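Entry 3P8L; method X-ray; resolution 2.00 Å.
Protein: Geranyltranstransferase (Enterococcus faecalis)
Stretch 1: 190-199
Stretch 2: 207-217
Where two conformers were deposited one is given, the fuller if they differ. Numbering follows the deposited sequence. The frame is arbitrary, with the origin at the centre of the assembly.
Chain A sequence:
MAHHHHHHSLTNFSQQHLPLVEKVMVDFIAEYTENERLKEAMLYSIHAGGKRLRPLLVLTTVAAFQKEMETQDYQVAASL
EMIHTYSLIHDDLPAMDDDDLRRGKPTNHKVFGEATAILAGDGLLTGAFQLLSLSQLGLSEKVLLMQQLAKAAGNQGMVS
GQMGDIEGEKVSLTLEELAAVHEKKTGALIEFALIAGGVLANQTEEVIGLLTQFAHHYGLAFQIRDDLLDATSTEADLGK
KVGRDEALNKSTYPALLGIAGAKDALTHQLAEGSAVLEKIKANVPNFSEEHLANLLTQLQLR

Stretch 1 190-199: IEFALIAGGV
Stretch 2 (207-217) VIGLLTQFAHH

Residues 190-199 and 207-217 of the geranyltranstransferase are two helical segments of one chain, each part of a longer helix, packed side by side in nearly opposite directions. Their N-to-C directions differ by 151° and their axes approach to 8.1 Å. Backbone torsions stay close to -60/-45 throughout, and the i to i+4 ladder is regular, for example Gly198 N to Leu194 O at 2.9 Å and Ala215 N to Leu211 O at 3.0 Å; Gln213 N to Gly209 O, at 3.3 Å, is weak. Three pairs fix the register: Glu191 CA lies 5.0 Å from Ala215 CA, Leu194 CA 5.6 Å from Leu211 CA, and Gly198 CA 5.5 Å from Ile208 CA. No hydrogen bond crosses between the helices, so the 553 Å² they bury together reflects the fit of their surfaces.

The closest CA pair has a small residue on one side: Ala215 directs its CB toward the first helix, where the methyl sits 3.6 Å from Glu191 CA and 3.7 Å from Leu194 CG. Ile190, with both chi angles m, starts toward the partner before its end leads away; its CG2 lies 4.0 Å from Ala215 CB and 3.6 Å from Ala215 O.

Leu194 is the residue most covered by the partner, 87 Å², and the main bump of the first helix. Pointing toward the partner with chi1 -89° and chi2 -70°, it places CB 3.5 Å from Leu211 O and CD1 3.9 Å from Leu211 CD2. The same CD1 meets Phe214 CD2 obliquely at 3.6 Å, the phenylalanine holding chi1 at t and chi2 at 84°. Leu194 thus fills a hollow bordered by Leu211, Phe214 and Ala215.

One turn on, the relief is reversed. Gly198 has no side chain, and Leu211 (m, t) brings CD1 to 3.6 Å from Gly198 CA, while Ile208 CG1 lies 4.1 Å from the same CA. A CB on Gly198 would point toward the second helix and fall 2.8 Å from Ile208 CG1 and 2.9 Å from Leu211 CD1, both clashes; the bare backbone is the hollow that receives these two side chains. Ile208 (m, t) leaves its backbone sideways but its end comes nearer, bringing CD1 to 3.8 Å from Val199 CG2, with Val199 chi1 at t. Ile208 CG2 makes a looser apolar contact with Ile195 CG2 at 4.3 Å.

Ile195 (m, t) also sets CG1 3.3 Å from Thr212 OG1. This is packing against a hydroxyl whose polar need is met within its own helix: Thr212, chi1 m, donates from OG1 to Ile208 O at 2.8 Å. Glu191 (chi1 -81°, chi2 156°, chi3 0°) leaves sideways, but its end comes nearer, laying CG 3.8 Å from Ala215 CB and 3.9 Å from Thr212 O. Its OE2 reaches 3.6 Å from His216 CB, at the edge of the imidazole near its plane, without forming a hydrogen bond. Phe192 and Ala196 point away from this interface, as does Gln213.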

# COMPACT_ATOMS: atom_id res chain seq x y z
N ILE A 190 0.70 -11.22 11.82
CA ILE A 190 0.54 -11.61 13.23
C ILE A 190 1.76 -11.11 13.99
O ILE A 190 1.62 -10.50 15.06
CB ILE A 190 0.36 -13.15 13.42
CG1 ILE A 190 -0.88 -13.66 12.66
CG2 ILE A 190 0.25 -13.53 14.93
CD1 ILE A 190 -2.17 -13.02 13.03
N GLU A 191 2.95 -11.32 13.39
CA GLU A 191 4.19 -10.82 13.97
C GLU A 191 4.18 -9.30 14.08
O GLU A 191 4.54 -8.75 15.14
CB GLU A 191 5.42 -11.36 13.22
CG GLU A 191 5.81 -12.78 13.64
CD GLU A 191 6.61 -13.51 12.58
OE1 GLU A 191 6.86 -12.92 11.51
OE2 GLU A 191 6.97 -14.69 12.81
N PHE A 192 3.73 -8.62 13.02
CA PHE A 192 3.57 -7.17 13.09
C PHE A 192 2.67 -6.77 14.26
O PHE A 192 2.97 -5.80 14.95
CB PHE A 192 3.01 -6.55 11.79
CG PHE A 192 2.75 -5.07 11.92
CD1 PHE A 192 3.78 -4.16 11.75
CD2 PHE A 192 1.48 -4.59 12.29
CE1 PHE A 192 3.55 -2.80 11.89
CE2 PHE A 192 1.26 -3.24 12.46
CZ PHE A 192 2.31 -2.34 12.25
N ALA A 193 1.55 -7.47 14.46
CA ALA A 193 0.62 -7.06 15.52
C ALA A 193 1.31 -7.04 16.90
O ALA A 193 1.14 -6.09 17.67
CB ALA A 193 -0.60 -7.95 15.56
N LEU A 194 2.09 -8.08 17.18
CA LEU A 194 2.83 -8.19 18.46
C LEU A 194 3.96 -7.17 18.62
O LEU A 194 4.09 -6.52 19.68
CB LEU A 194 3.34 -9.63 18.66
CG LEU A 194 2.42 -10.64 19.37
CD1 LEU A 194 2.30 -10.31 20.84
CD2 LEU A 194 1.03 -10.78 18.73
N ILE A 195 4.76 -7.01 17.55
CA ILE A 195 5.78 -5.97 17.43
C ILE A 195 5.19 -4.60 17.68
O ILE A 195 5.71 -3.85 18.50
CB ILE A 195 6.49 -6.01 16.04
CG1 ILE A 195 7.37 -7.25 15.92
CG2 ILE A 195 7.31 -4.74 15.78
CD1 ILE A 195 8.06 -7.37 14.60
N ALA A 196 4.09 -4.29 16.99
CA ALA A 196 3.43 -3.01 17.16
C ALA A 196 2.93 -2.79 18.58
O ALA A 196 3.06 -1.69 19.12
CB ALA A 196 2.28 -2.82 16.16
N GLY A 197 2.32 -3.82 19.17
CA GLY A 197 1.94 -3.79 20.58
C GLY A 197 3.12 -3.41 21.48
O GLY A 197 2.99 -2.52 22.32
N GLY A 198 4.26 -4.06 21.28
CA GLY A 198 5.51 -3.71 21.99
C GLY A 198 6.01 -2.29 21.83
O GLY A 198 6.44 -1.66 22.80
N VAL A 199 5.94 -1.77 20.60
CA VAL A 199 6.40 -0.43 20.28
C VAL A 199 5.47 0.61 20.89
O VAL A 199 5.92 1.62 21.45
CB VAL A 199 6.52 -0.27 18.74
CG1 VAL A 199 6.72 1.18 18.33
CG2 VAL A 199 7.64 -1.13 18.21
N VAL A 207 12.38 -7.32 24.63
CA VAL A 207 10.98 -7.71 24.83
C VAL A 207 10.27 -7.86 23.47
O VAL A 207 9.60 -8.87 23.23
CB VAL A 207 10.24 -6.73 25.77
CG1 VAL A 207 8.76 -7.09 25.90
CG2 VAL A 207 10.90 -6.72 27.15
N ILE A 208 10.47 -6.88 22.58
CA ILE A 208 9.88 -6.89 21.23
C ILE A 208 10.28 -8.17 20.50
O ILE A 208 9.43 -8.82 19.87
CB ILE A 208 10.22 -5.58 20.45
CG1 ILE A 208 9.38 -4.43 21.01
CG2 ILE A 208 10.01 -5.73 18.93
CD1 ILE A 208 9.87 -3.03 20.64
N GLY A 209 11.54 -8.57 20.65
CA GLY A 209 12.04 -9.86 20.16
C GLY A 209 11.32 -11.09 20.70
O GLY A 209 11.08 -12.06 19.96
N LEU A 210 11.00 -11.06 21.99
CA LEU A 210 10.21 -12.13 22.62
C LEU A 210 8.73 -12.11 22.17
O LEU A 210 8.13 -13.17 21.93
CB LEU A 210 10.31 -12.02 24.14
CG LEU A 210 11.63 -12.46 24.81
CD1 LEU A 210 11.52 -12.35 26.33
CD2 LEU A 210 12.02 -13.88 24.40
N LEU A 211 8.15 -10.92 22.06
CA LEU A 211 6.78 -10.76 21.54
C LEU A 211 6.64 -11.33 20.13
O LEU A 211 5.65 -11.96 19.80
CB LEU A 211 6.39 -9.28 21.55
CG LEU A 211 6.16 -8.69 22.94
CD1 LEU A 211 6.08 -7.17 22.86
CD2 LEU A 211 4.93 -9.28 23.58
N THR A 212 7.69 -11.14 19.33
CA THR A 212 7.80 -11.71 17.99
C THR A 212 7.76 -13.24 17.97
O THR A 212 7.09 -13.84 17.12
CB THR A 212 9.10 -11.22 17.35
OG1 THR A 212 9.06 -9.80 17.28
CG2 THR A 212 9.31 -11.82 15.95
N GLN A 213 8.45 -13.85 18.92
CA GLN A 213 8.47 -15.30 19.05
C GLN A 213 7.11 -15.80 19.46
O GLN A 213 6.63 -16.83 18.95
CB GLN A 213 9.52 -15.73 20.08
CG GLN A 213 10.97 -15.67 19.59
CD GLN A 213 11.97 -16.07 20.68
OE1 GLN A 213 11.89 -17.17 21.24
NE2 GLN A 213 12.90 -15.18 20.98
N PHE A 214 6.48 -15.09 20.40
CA PHE A 214 5.10 -15.39 20.77
C PHE A 214 4.18 -15.39 19.55
O PHE A 214 3.39 -16.32 19.37
CB PHE A 214 4.57 -14.39 21.80
CG PHE A 214 3.13 -14.60 22.16
CD1 PHE A 214 2.77 -15.54 23.12
CD2 PHE A 214 2.12 -13.89 21.51
CE1 PHE A 214 1.43 -15.74 23.45
CE2 PHE A 214 0.78 -14.09 21.82
CZ PHE A 214 0.43 -15.02 22.81
N ALA A 215 4.27 -14.35 18.73
CA ALA A 215 3.45 -14.22 17.51
C ALA A 215 3.66 -15.37 16.56
O ALA A 215 2.69 -15.94 16.04
CB ALA A 215 3.76 -12.92 16.80
N HIS A 216 4.93 -15.74 16.36
CA HIS A 216 5.27 -16.91 15.56
C HIS A 216 4.57 -18.17 16.05
O HIS A 216 3.98 -18.89 15.26
CB HIS A 216 6.79 -17.13 15.50
CG HIS A 216 7.18 -18.45 14.92
ND1 HIS A 216 7.25 -18.68 13.56
CD2 HIS A 216 7.51 -19.63 15.51
CE1 HIS A 216 7.61 -19.93 13.34
NE2 HIS A 216 7.77 -20.53 14.50
N HIS A 217 4.60 -18.42 17.36
CA HIS A 217 3.95 -19.60 17.91
C HIS A 217 2.43 -19.46 17.84
O HIS A 217 1.74 -20.39 17.40
CB HIS A 217 4.44 -19.93 19.33
CG HIS A 217 5.91 -20.19 19.41
ND1 HIS A 217 6.53 -21.20 18.70
CD2 HIS A 217 6.90 -19.57 20.11
CE1 HIS A 217 7.83 -21.17 18.95
NE2 HIS A 217 8.08 -20.19 19.80